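Local atomic coordinates of cysteine protease (Listeria monocytogenes, PDB entry 5HU4), a protein that anchors surface proteins to the cell wall, cleaving their C-terminal sorting signal and passing them on through a covalent thioester intermediate. Residues Gly5-Pro10 / Ile106-Cys111; Ala29-Met34 / Met57-Ile62; Ser36-Gly41 / Tyr45-His50. All blocks are in the same frame, centred on the assembly; numbering follows the deposited sequence.

Interaction 1: Gly5-Pro10 / Ile106-Cys111; sequences GSIAVP and ITLITC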
ATOM      1  N   GLY A   5      -2.249  -5.215   9.954  1.00 19.97           N
ATOM      2  CA  GLY A   5      -2.787  -6.082   8.921  1.00 18.45           C
ATOM      3  C   GLY A   5      -1.822  -6.342   7.780  1.00 20.10           C
ATOM      4  O   GLY A   5      -0.605  -6.270   7.954  1.00 21.27           O
ATOM      5  N   SER A   6      -2.370  -6.646   6.607  1.00 19.33           N
ATOM      6  CA  SER A   6      -1.555  -6.970   5.442  1.00 20.05           C
ATOM      7  C   SER A   6      -2.041  -6.266   4.180  1.00 20.03           C
ATOM      8  O   SER A   6      -3.211  -5.902   4.067  1.00 20.74           O
ATOM      9  CB  SER A   6      -1.539  -8.482   5.207  1.00 19.09           C
ATOM     10  OG  SER A   6      -0.914  -9.161   6.281  1.00 21.70           O
ATOM     11  N   ILE A   7      -1.126  -6.076   3.234  1.00 20.02           N
ATOM     12  CA  ILE A   7      -1.472  -5.561   1.916  1.00 20.55           C
ATOM     13  C   ILE A   7      -0.833  -6.446   0.850  1.00 20.07           C
ATOM     14  O   ILE A   7       0.291  -6.918   1.014  1.00 20.66           O
ATOM     15  CB  ILE A   7      -1.022  -4.092   1.728  1.00 20.87           C
ATOM     16  CG1 ILE A   7      -1.410  -3.589   0.334  1.00 22.25           C
ATOM     17  CG2 ILE A   7       0.475  -3.943   1.962  1.00 20.06           C
ATOM     18  CD1 ILE A   7      -0.869  -2.227   0.005  1.00 21.22           C
ATOM     19  N   ALA A   8      -1.557  -6.686  -0.238  1.00 20.48           N
ATOM     20  CA  ALA A   8      -1.049  -7.550  -1.291  1.00 18.70           C
ATOM     21  C   ALA A   8      -1.365  -7.019  -2.684  1.00 19.67           C
ATOM     22  O   ALA A   8      -2.492  -6.613  -2.969  1.00 19.53           O
ATOM     23  CB  ALA A   8      -1.604  -8.950  -1.130  1.00 20.04           C
ATOM     24  N   VAL A   9      -0.350  -7.017  -3.543  1.00 19.34           N
ATOM     25  CA  VAL A   9      -0.526  -6.704  -4.955  1.00 18.32           C
ATOM     26  C   VAL A   9       0.045  -7.850  -5.787  1.00 21.26           C
ATOM     27  O   VAL A   9       1.220  -7.832  -6.151  1.00 18.10           O
ATOM     28  CB  VAL A   9       0.158  -5.382  -5.348  1.00 20.47           C
ATOM     29  CG1 VAL A   9      -0.366  -4.905  -6.688  1.00 18.62           C
ATOM     30  CG2 VAL A   9      -0.074  -4.320  -4.284  1.00 18.68           C
ATOM     31  N   PRO A  10      -0.793  -8.854  -6.083  1.00 21.79           N
ATOM     32  CA  PRO A  10      -0.376 -10.108  -6.724  1.00 18.46           C
ATOM     33  C   PRO A  10       0.197  -9.946  -8.134  1.00 23.17           C
ATOM     34  O   PRO A  10       0.947 -10.815  -8.582  1.00 24.32           O
ATOM     35  CB  PRO A  10      -1.674 -10.925  -6.764  1.00 22.06           C
ATOM     36  CG  PRO A  10      -2.767  -9.915  -6.691  1.00 19.86           C
ATOM     37  CD  PRO A  10      -2.239  -8.832  -5.806  1.00 19.01           C
ATOM     38  N   ILE A 106      -7.054   3.776  -1.831  1.00 21.70           N
ATOM     39  CA  ILE A 106      -5.765   3.445  -1.240  1.00 20.68           C
ATOM     40  C   ILE A 106      -4.666   4.167  -2.017  1.00 20.77           C
ATOM     41  O   ILE A 106      -4.754   4.326  -3.236  1.00 20.83           O
ATOM     42  CB  ILE A 106      -5.512   1.917  -1.223  1.00 20.40           C
ATOM     43  CG1 ILE A 106      -4.300   1.579  -0.349  1.00 20.33           C
ATOM     44  CG2 ILE A 106      -5.344   1.371  -2.635  1.00 19.54           C
ATOM     45  CD1 ILE A 106      -4.028   0.096  -0.229  1.00 18.34           C
ATOM     46  N   THR A 107      -3.644   4.629  -1.305  1.00 21.38           N
ATOM     47  CA  THR A 107      -2.565   5.382  -1.930  1.00 20.93           C
ATOM     48  C   THR A 107      -1.204   4.794  -1.580  1.00 20.16           C
ATOM     49  O   THR A 107      -0.723   4.941  -0.458  1.00 21.65           O
ATOM     50  CB  THR A 107      -2.600   6.865  -1.512  1.00 22.75           C
ATOM     51  OG1 THR A 107      -3.891   7.415  -1.807  1.00 25.50           O
ATOM     52  CG2 THR A 107      -1.533   7.654  -2.253  1.00 22.67           C
ATOM     53  N   LEU A 108      -0.588   4.126  -2.549  1.00 21.33           N
ATOM     54  CA  LEU A 108       0.711   3.499  -2.339  1.00 20.12           C
ATOM     55  C   LEU A 108       1.838   4.444  -2.744  1.00 21.25           C
ATOM     56  O   LEU A 108       1.853   4.965  -3.859  1.00 19.80           O
ATOM     57  CB  LEU A 108       0.809   2.189  -3.122  1.00 17.81           C
ATOM     58  CG  LEU A 108      -0.327   1.191  -2.885  1.00 18.37           C
ATOM     59  CD1 LEU A 108      -0.002  -0.154  -3.514  1.00 17.40           C
ATOM     60  CD2 LEU A 108      -0.606   1.043  -1.398  1.00 19.24           C
ATOM     61  N   ILE A 109       2.780   4.660  -1.831  1.00 20.04           N
ATOM     62  CA  ILE A 109       3.855   5.618  -2.060  1.00 20.17           C
ATOM     63  C   ILE A 109       5.233   4.998  -1.856  1.00 21.37           C
ATOM     64  O   ILE A 109       5.505   4.382  -0.825  1.00 20.30           O
ATOM     65  CB  ILE A 109       3.720   6.842  -1.132  1.00 22.08           C
ATOM     66  CG1 ILE A 109       2.329   7.466  -1.267  1.00 22.80           C
ATOM     67  CG2 ILE A 109       4.804   7.868  -1.437  1.00 21.29           C
ATOM     68  CD1 ILE A 109       2.114   8.676  -0.390  1.00 27.66           C
ATOM     69  N   THR A 110       6.099   5.168  -2.851  1.00 19.06           N
ATOM     70  CA  THR A 110       7.479   4.709  -2.757  1.00 22.44           C
ATOM     71  C   THR A 110       8.401   5.629  -3.548  1.00 23.43           C
ATOM     72  O   THR A 110       7.947   6.389  -4.405  1.00 24.94           O
ATOM     73  CB  THR A 110       7.637   3.263  -3.270  1.00 22.39           C
ATOM     74  OG1 THR A 110       8.904   2.739  -2.854  1.00 20.61           O
ATOM     75  CG2 THR A 110       7.537   3.212  -4.789  1.00 24.06           C
ATOM     76  N   CYS A 111       9.694   5.568  -3.250  1.00 22.44           N
ATOM     77  CA  CYS A 111      10.679   6.337  -3.998  1.00 24.37           C
ATOM     78  C   CYS A 111      10.787   5.782  -5.413  1.00 25.21           C
ATOM     79  O   CYS A 111      10.613   4.582  -5.626  1.00 26.63           O
ATOM     80  CB  CYS A 111      12.040   6.304  -3.300  1.00 21.20           C
ATOM     81  SG  CYS A 111      11.991   6.738  -1.545  1.00 29.01           S
TER
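I7 and V9 of strand 3-9 meet I106 and L108 of strand 105-111 in a buried, wholly apolar contact that spans the interior of the sortase beta-barrel. That the two strands belong to facing walls, and are not partners in the sheet, follows from their geometry: the axes of 5-9 and 106-111 come no closer than 11.2 Å and make an angle of 79°. The nearest pair of CA atoms, those of I7 and L108, is still 10.2 Å apart, far too wide for backbone pairing. Each strand bonds to other neighbours: I7 pairs through its backbone with L16 of strand 14-19, A8 with Y72 of strand 70-74, and I106 with G125.

Alternate residues take part, in keeping with extended strands whose side chains fall on opposite faces in turn. I7, V9, I106 and L108 direct their CB atoms at the opposing wall, whereas T107, on the other side of its strand, gives its OG1 to a hydrogen bond with N44. The area buried between the segments is a modest 118 Å², because only methyl ends bridge the gap, with I71 and L47 packing around them.

I7 touches both opposing residues. Its CG1 stands opposite the backbone N (chi1 -180°) and the chain stays extended through chi2, which carries CD1 out to both partners. The I7 and L108 side chains meet tip to tip, CD1 of I7 lying 3.6 Å from CD2 of L108. I106 arrives at a slant, its CD1 3.9 Å from that same I7 methyl. Two residues further along strand 3-9, CG2 of V9 rests more loosely against the other L108 branch, 4.2 Å from CD1.

Interaction 2: Ala29-Met34 / Met57-Ile62; sequences AGATTM and MLFGPI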
ATOM      1  N   ALA A  29      10.513  -2.858   7.433  1.00 24.02           N
ATOM      2  CA  ALA A  29       9.665  -3.915   7.974  1.00 26.71           C
ATOM      3  C   ALA A  29       8.528  -4.284   7.021  1.00 25.64           C
ATOM      4  O   ALA A  29       8.210  -5.460   6.846  1.00 23.13           O
ATOM      5  CB  ALA A  29       9.108  -3.498   9.326  1.00 25.49           C
ATOM      6  N   GLY A  30       7.923  -3.273   6.405  1.00 23.60           N
ATOM      7  CA  GLY A  30       6.826  -3.487   5.479  1.00 21.18           C
ATOM      8  C   GLY A  30       6.172  -2.177   5.085  1.00 22.31           C
ATOM      9  O   GLY A  30       6.825  -1.134   5.064  1.00 23.34           O
ATOM     10  N   ALA A  31       4.882  -2.228   4.767  1.00 16.74           N
ATOM     11  CA  ALA A  31       4.132  -1.018   4.449  1.00 19.82           C
ATOM     12  C   ALA A  31       3.765  -0.283   5.734  1.00 21.60           C
ATOM     13  O   ALA A  31       3.509  -0.911   6.762  1.00 22.04           O
ATOM     14  CB  ALA A  31       2.886  -1.354   3.647  1.00 20.00           C
ATOM     15  N   THR A  32       3.748   1.045   5.678  1.00 20.84           N
ATOM     16  CA  THR A  32       3.491   1.850   6.866  1.00 19.72           C
ATOM     17  C   THR A  32       2.426   2.917   6.629  1.00 20.79           C
ATOM     18  O   THR A  32       2.458   3.628   5.624  1.00 20.88           O
ATOM     19  CB  THR A  32       4.776   2.542   7.362  1.00 20.21           C
ATOM     20  OG1 THR A  32       5.305   3.374   6.322  1.00 21.87           O
ATOM     21  CG2 THR A  32       5.823   1.511   7.760  1.00 20.03           C
ATOM     22  N   THR A  33       1.486   3.021   7.564  1.00 20.28           N
ATOM     23  CA  THR A  33       0.464   4.061   7.523  1.00 22.56           C
ATOM     24  C   THR A  33       1.113   5.437   7.634  1.00 22.55           C
ATOM     25  O   THR A  33       2.181   5.576   8.230  1.00 20.55           O
ATOM     26  CB  THR A  33      -0.566   3.888   8.652  1.00 20.81           C
ATOM     27  OG1 THR A  33       0.084   4.047   9.920  1.00 21.12           O
ATOM     28  CG2 THR A  33      -1.206   2.509   8.584  1.00 20.72           C
ATOM     29  N   MET A  34       0.468   6.450   7.063  1.00 22.09           N
ATOM     30  CA  MET A  34       1.070   7.777   6.991  1.00 21.78           C
ATOM     31  C   MET A  34       0.278   8.838   7.755  1.00 23.92           C
ATOM     32  O   MET A  34       0.785   9.929   8.015  1.00 28.27           O
ATOM     33  CB  MET A  34       1.238   8.192   5.530  1.00 21.01           C
ATOM     34  CG  MET A  34       2.260   7.348   4.786  1.00 22.83           C
ATOM     35  SD  MET A  34       2.525   7.878   3.086  1.00 33.23           S
ATOM     36  CE  MET A  34       4.051   8.797   3.263  1.00 24.19           C
ATOM     37  N   MET A  57      11.978  -6.174  -3.143  1.00 20.84           N
ATOM     38  CA  MET A  57      11.671  -5.933  -1.736  1.00 24.04           C
ATOM     39  C   MET A  57      10.644  -4.825  -1.528  1.00 22.37           C
ATOM     40  O   MET A  57      10.629  -3.831  -2.257  1.00 22.00           O
ATOM     41  CB  MET A  57      12.950  -5.588  -0.970  1.00 23.68           C
ATOM     42  CG  MET A  57      14.026  -6.651  -1.052  1.00 26.48           C
ATOM     43  SD  MET A  57      13.926  -7.867   0.273  1.00 44.89           S
ATOM     44  CE  MET A  57      14.359  -6.859   1.687  1.00 33.86           C
ATOM     45  N   LEU A  58       9.794  -5.015  -0.522  1.00 21.37           N
ATOM     46  CA  LEU A  58       8.847  -3.998  -0.061  1.00 21.30           C
ATOM     47  C   LEU A  58       7.980  -3.414  -1.179  1.00 22.26           C
ATOM     48  O   LEU A  58       7.221  -4.138  -1.822  1.00 22.54           O
ATOM     49  CB  LEU A  58       9.602  -2.879   0.663  1.00 19.57           C
ATOM     50  CG  LEU A  58      10.416  -3.347   1.874  1.00 21.69           C
ATOM     51  CD1 LEU A  58      11.202  -2.198   2.489  1.00 21.58           C
ATOM     52  CD2 LEU A  58       9.514  -4.001   2.911  1.00 23.09           C
ATOM     53  N   PHE A  59       8.091  -2.107  -1.405  1.00 21.85           N
ATOM     54  CA  PHE A  59       7.268  -1.441  -2.414  1.00 22.25           C
ATOM     55  C   PHE A  59       8.016  -1.178  -3.714  1.00 20.25           C
ATOM     56  O   PHE A  59       7.537  -0.444  -4.573  1.00 21.76           O
ATOM     57  CB  PHE A  59       6.715  -0.123  -1.872  1.00 19.88           C
ATOM     58  CG  PHE A  59       5.341  -0.243  -1.283  1.00 21.00           C
ATOM     59  CD1 PHE A  59       4.739  -1.484  -1.148  1.00 20.37           C
ATOM     60  CD2 PHE A  59       4.643   0.882  -0.877  1.00 18.96           C
ATOM     61  CE1 PHE A  59       3.475  -1.600  -0.609  1.00 19.17           C
ATOM     62  CE2 PHE A  59       3.379   0.772  -0.338  1.00 16.14           C
ATOM     63  CZ  PHE A  59       2.793  -0.470  -0.203  1.00 19.47           C
ATOM     64  N   GLY A  60       9.196  -1.769  -3.844  1.00 21.21           N
ATOM     65  CA  GLY A  60       9.928  -1.745  -5.098  1.00 21.57           C
ATOM     66  C   GLY A  60       9.118  -2.162  -6.319  1.00 22.53           C
ATOM     67  O   GLY A  60       9.090  -1.434  -7.312  1.00 23.86           O
ATOM     68  N   PRO A  61       8.456  -3.333  -6.260  1.00 23.49           N
ATOM     69  CA  PRO A  61       7.729  -3.830  -7.436  1.00 21.97           C
ATOM     70  C   PRO A  61       6.496  -3.021  -7.856  1.00 23.90           C
ATOM     71  O   PRO A  61       5.998  -3.249  -8.959  1.00 22.31           O
ATOM     72  CB  PRO A  61       7.301  -5.238  -7.007  1.00 20.53           C
ATOM     73  CG  PRO A  61       8.262  -5.623  -5.946  1.00 20.33           C
ATOM     74  CD  PRO A  61       8.533  -4.358  -5.204  1.00 19.76           C
ATOM     75  N   ILE A  62       6.007  -2.106  -7.023  1.00 20.92           N
ATOM     76  CA  ILE A  62       4.799  -1.364  -7.384  1.00 20.28           C
ATOM     77  C   ILE A  62       5.109  -0.281  -8.416  1.00 22.14           C
ATOM     78  O   ILE A  62       4.208   0.413  -8.886  1.00 20.93           O
ATOM     79  CB  ILE A  62       4.113  -0.722  -6.155  1.00 20.46           C
ATOM     80  CG1 ILE A  62       4.830   0.561  -5.736  1.00 23.76           C
ATOM     81  CG2 ILE A  62       4.024  -1.719  -5.009  1.00 19.88           C
ATOM     82  CD1 ILE A  62       4.011   1.430  -4.807  1.00 23.27           C
TER
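L58 and F59, the two central residues of a type II' beta turn running from M57 to G60, lie against G30 and A31 of segment 29-34, which contains strand 31-33. The closer-packed part lies inward. CD2 of L58 rests on the backbone of G30, 3.8 Å from its CA and 3.9 Å from its N. L58 has its CG beside its own backbone N (chi1 -59°), which leans the isobutyl group toward that glycine. Next to it, A31 CB touches the far end of the F59 ring, 4.0 Å from CZ, in an oblique approach. The ring also packs on L16, L108 and T110, so A31 is one of several walls around it.

Toward solvent the contact thins out. A29 is exposed and turns its methyl away; what meets L58 there is backbone, A29 C lying 4.2 Å from L58 CD2.

The turn is closed by its own backbone, G60 N donating to M57 O over 3.0 Å, with L58 adopting the positive phi (52°) of the first inner position. With van der Waals contacts alone joining the two segments, what sets L58 in place is probably the turn and the fit of its side chain; L58 lies about 4 Å from the side chain of H50, the assigned proton donor/acceptor, and offers it an apolar neighbour.

Interaction 3: Ser36-Gly41 / Tyr45-His50; sequences SDQVMG and YPLAGH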
ATOM      1  N   SER A  36      -2.283   9.249  11.351  1.00 23.66           N
ATOM      2  CA  SER A  36      -2.724   8.613  12.585  1.00 22.38           C
ATOM      3  C   SER A  36      -4.200   8.228  12.534  1.00 26.21           C
ATOM      4  O   SER A  36      -4.649   7.352  13.274  1.00 28.57           O
ATOM      5  CB  SER A  36      -2.473   9.539  13.778  1.00 26.91           C
ATOM      6  OG  SER A  36      -3.292  10.695  13.701  1.00 24.33           O
ATOM      7  N   ASP A  37      -4.945   8.874  11.643  1.00 25.13           N
ATOM      8  CA  ASP A  37      -6.401   8.779  11.645  1.00 26.05           C
ATOM      9  C   ASP A  37      -6.979   7.850  10.578  1.00 27.49           C
ATOM     10  O   ASP A  37      -8.159   7.503  10.637  1.00 28.26           O
ATOM     11  CB  ASP A  37      -7.004  10.170  11.466  1.00 27.71           C
ATOM     12  CG  ASP A  37      -6.828  10.703  10.057  1.00 32.91           C
ATOM     13  OD1 ASP A  37      -5.730  11.209   9.739  1.00 30.91           O
ATOM     14  OD2 ASP A  37      -7.790  10.609   9.264  1.00 33.76           O
ATOM     15  N   GLN A  38      -6.161   7.455   9.606  1.00 26.79           N
ATOM     16  CA  GLN A  38      -6.663   6.714   8.449  1.00 26.05           C
ATOM     17  C   GLN A  38      -7.295   5.375   8.833  1.00 21.49           C
ATOM     18  O   GLN A  38      -6.829   4.685   9.741  1.00 21.12           O
ATOM     19  CB  GLN A  38      -5.545   6.498   7.424  1.00 23.03           C
ATOM     20  CG  GLN A  38      -4.430   5.565   7.867  1.00 21.81           C
ATOM     21  CD  GLN A  38      -3.278   5.536   6.879  1.00 22.82           C
ATOM     22  OE1 GLN A  38      -2.493   6.482   6.795  1.00 23.00           O
ATOM     23  NE2 GLN A  38      -3.176   4.451   6.118  1.00 21.70           N
ATOM     24  N   VAL A  39      -8.374   5.030   8.137  1.00 22.35           N
ATOM     25  CA  VAL A  39      -9.126   3.808   8.402  1.00 22.14           C
ATOM     26  C   VAL A  39      -9.232   2.969   7.130  1.00 23.53           C
ATOM     27  O   VAL A  39      -9.432   3.508   6.040  1.00 23.11           O
ATOM     28  CB  VAL A  39     -10.546   4.123   8.934  1.00 23.42           C
ATOM     29  CG1 VAL A  39     -11.270   2.845   9.330  1.00 22.53           C
ATOM     30  CG2 VAL A  39     -10.475   5.081  10.113  1.00 19.14           C
ATOM     31  N   MET A  40      -9.095   1.653   7.268  1.00 22.75           N
ATOM     32  CA  MET A  40      -9.195   0.752   6.124  1.00 24.20           C
ATOM     33  C   MET A  40     -10.599   0.752   5.528  1.00 25.72           C
ATOM     34  O   MET A  40     -11.592   0.671   6.251  1.00 25.92           O
ATOM     35  CB  MET A  40      -8.800  -0.671   6.521  1.00 24.66           C
ATOM     36  CG  MET A  40      -7.307  -0.872   6.719  1.00 22.08           C
ATOM     37  SD  MET A  40      -6.868  -2.602   6.973  1.00 24.15           S
ATOM     38  CE  MET A  40      -5.115  -2.465   7.315  1.00 23.97           C
ATOM     39  N   GLY A  41     -10.672   0.845   4.204  1.00 24.73           N
ATOM     40  CA  GLY A  41     -11.942   0.811   3.502  1.00 22.26           C
ATOM     41  C   GLY A  41     -12.712   2.116   3.567  1.00 25.62           C
ATOM     42  O   GLY A  41     -13.846   2.198   3.093  1.00 28.44           O
ATOM     43  N   TYR A  45      -6.446   5.769   2.260  1.00 20.69           N
ATOM     44  CA  TYR A  45      -5.577   4.965   3.108  1.00 21.58           C
ATOM     45  C   TYR A  45      -4.163   4.948   2.542  1.00 20.15           C
ATOM     46  O   TYR A  45      -3.778   4.006   1.849  1.00 20.55           O
ATOM     47  CB  TYR A  45      -6.120   3.539   3.237  1.00 20.06           C
ATOM     48  CG  TYR A  45      -5.525   2.757   4.387  1.00 21.87           C
ATOM     49  CD1 TYR A  45      -6.036   2.881   5.673  1.00 21.42           C
ATOM     50  CD2 TYR A  45      -4.457   1.894   4.187  1.00 20.83           C
ATOM     51  CE1 TYR A  45      -5.497   2.167   6.728  1.00 20.86           C
ATOM     52  CE2 TYR A  45      -3.912   1.178   5.236  1.00 22.87           C
ATOM     53  CZ  TYR A  45      -4.435   1.318   6.503  1.00 20.43           C
ATOM     54  OH  TYR A  45      -3.894   0.603   7.547  1.00 18.55           O
ATOM     55  N   PRO A  46      -3.383   6.002   2.830  1.00 20.02           N
ATOM     56  CA  PRO A  46      -2.022   6.120   2.299  1.00 19.26           C
ATOM     57  C   PRO A  46      -1.047   5.164   2.976  1.00 22.07           C
ATOM     58  O   PRO A  46      -1.052   5.033   4.201  1.00 21.20           O
ATOM     59  CB  PRO A  46      -1.657   7.575   2.598  1.00 20.50           C
ATOM     60  CG  PRO A  46      -2.452   7.912   3.806  1.00 21.31           C
ATOM     61  CD  PRO A  46      -3.743   7.148   3.683  1.00 20.02           C
ATOM     62  N   LEU A  47      -0.223   4.498   2.173  1.00 19.51           N
ATOM     63  CA  LEU A  47       0.782   3.580   2.692  1.00 19.69           C
ATOM     64  C   LEU A  47       2.139   3.853   2.058  1.00 19.60           C
ATOM     65  O   LEU A  47       2.245   4.015   0.843  1.00 22.42           O
ATOM     66  CB  LEU A  47       0.370   2.126   2.445  1.00 22.09           C
ATOM     67  CG  LEU A  47      -0.789   1.591   3.284  1.00 21.31           C
ATOM     68  CD1 LEU A  47      -1.273   0.253   2.742  1.00 19.23           C
ATOM     69  CD2 LEU A  47      -0.371   1.467   4.739  1.00 17.05           C
ATOM     70  N   ALA A  48       3.174   3.905   2.890  1.00 18.35           N
ATOM     71  CA  ALA A  48       4.530   4.114   2.406  1.00 17.98           C
ATOM     72  C   ALA A  48       5.342   2.829   2.517  1.00 19.27           C
ATOM     73  O   ALA A  48       5.200   2.074   3.478  1.00 22.04           O
ATOM     74  CB  ALA A  48       5.205   5.238   3.175  1.00 17.33           C
ATOM     75  N   GLY A  49       6.187   2.587   1.522  1.00 19.60           N
ATOM     76  CA  GLY A  49       7.056   1.426   1.515  1.00 20.89           C
ATOM     77  C   GLY A  49       8.354   1.757   0.807  1.00 22.05           C
ATOM     78  O   GLY A  49       8.344   2.328  -0.282  1.00 23.01           O
ATOM     79  N   HIS A  50       9.472   1.402   1.426  1.00 20.35           N
ATOM     80  CA  HIS A  50      10.780   1.766   0.895  1.00 21.82           C
ATOM     81  C   HIS A  50      11.073   1.083  -0.437  1.00 23.23           C
ATOM     82  O   HIS A  50      10.604  -0.025  -0.700  1.00 21.41           O
ATOM     83  CB  HIS A  50      11.878   1.423   1.901  1.00 20.01           C
ATOM     84  CG  HIS A  50      13.144   2.206   1.702  1.00 26.91           C
ATOM     85  ND1 HIS A  50      13.216   3.560   1.910  1.00 26.44           N
ATOM     86  CD2 HIS A  50      14.377   1.808   1.306  1.00 24.29           C
ATOM     87  CE1 HIS A  50      14.453   3.975   1.655  1.00 26.64           C
ATOM     88  NE2 HIS A  50      15.168   2.934   1.289  1.00 29.85           N
TER
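OE1 of Q38, on the carboxamide that packs against Y45 and P46, accepts hydrogen bonds from two backbone nitrogens, those of M34 and R35. The other end of the amide is held as well: NE2 donates to P46 O over 2.9 Å, with an N-H...O angle of 156°. The acceptor lies close to the amide plane of Q38, while the donor stands above the carbonyl plane of P46. Bonds at both ends thus fix the flip of the amide. OE1 also lies 3.3 Å from CG of the P46 ring.

Q38 reaches this place with CG between its backbone N and carbonyl carbon (chi1 68°) and an extended chain beyond, crossing the Y45 side chain at about a right angle. NE2 ends up 3.1 Å above the Y45 plane, over the ring centre, with the amide and ring planes 80° apart. On the opposite face M40 makes a CH-pi contact, its CG 3.9 Å from the Y45 ring centroid. Farther along the same side chain, SD adds an oblique Met-aromatic contact at 5.2 Å from that centroid, and CE reaches the phenol, 3.3 Å from OH. The buried ring of Y45 is therefore sandwiched between a polar amide and a thioether chain from one loop.

Y45 also touches V4 and L73 on other strands, and L47, on the same side of strand 44-48, touches I7. This places the tyrosine with the inward-facing residues of the sortase beta-barrel, covered by the loop that links neighbouring strands 31-33 and 44-48.

In the fold
Interactions 2 and 3 are both nested within the chain loop closed by interaction 1. Strand 44-48 ties all three together: L47 N lies 2.7 Å from T107 O of interaction 1, and A48 O lies 2.8 Å from T32 N of interaction 2, both probable hydrogen bonds. The centres of interactions 1 and 2 are about 6 Å apart, with F59 CD2 3.6 Å from I109 O. The assigned catalytic residues, H50 and the thioester-forming C111, end segments 45-50 and 106-111, H50 ND1 lying 4.9 Å from C111 SG. T110 OG1 stands 2.7 Å from G49 O, probably linking these segments just before their catalytic residues, while L58 CB packs 3.3 Å from H50 O.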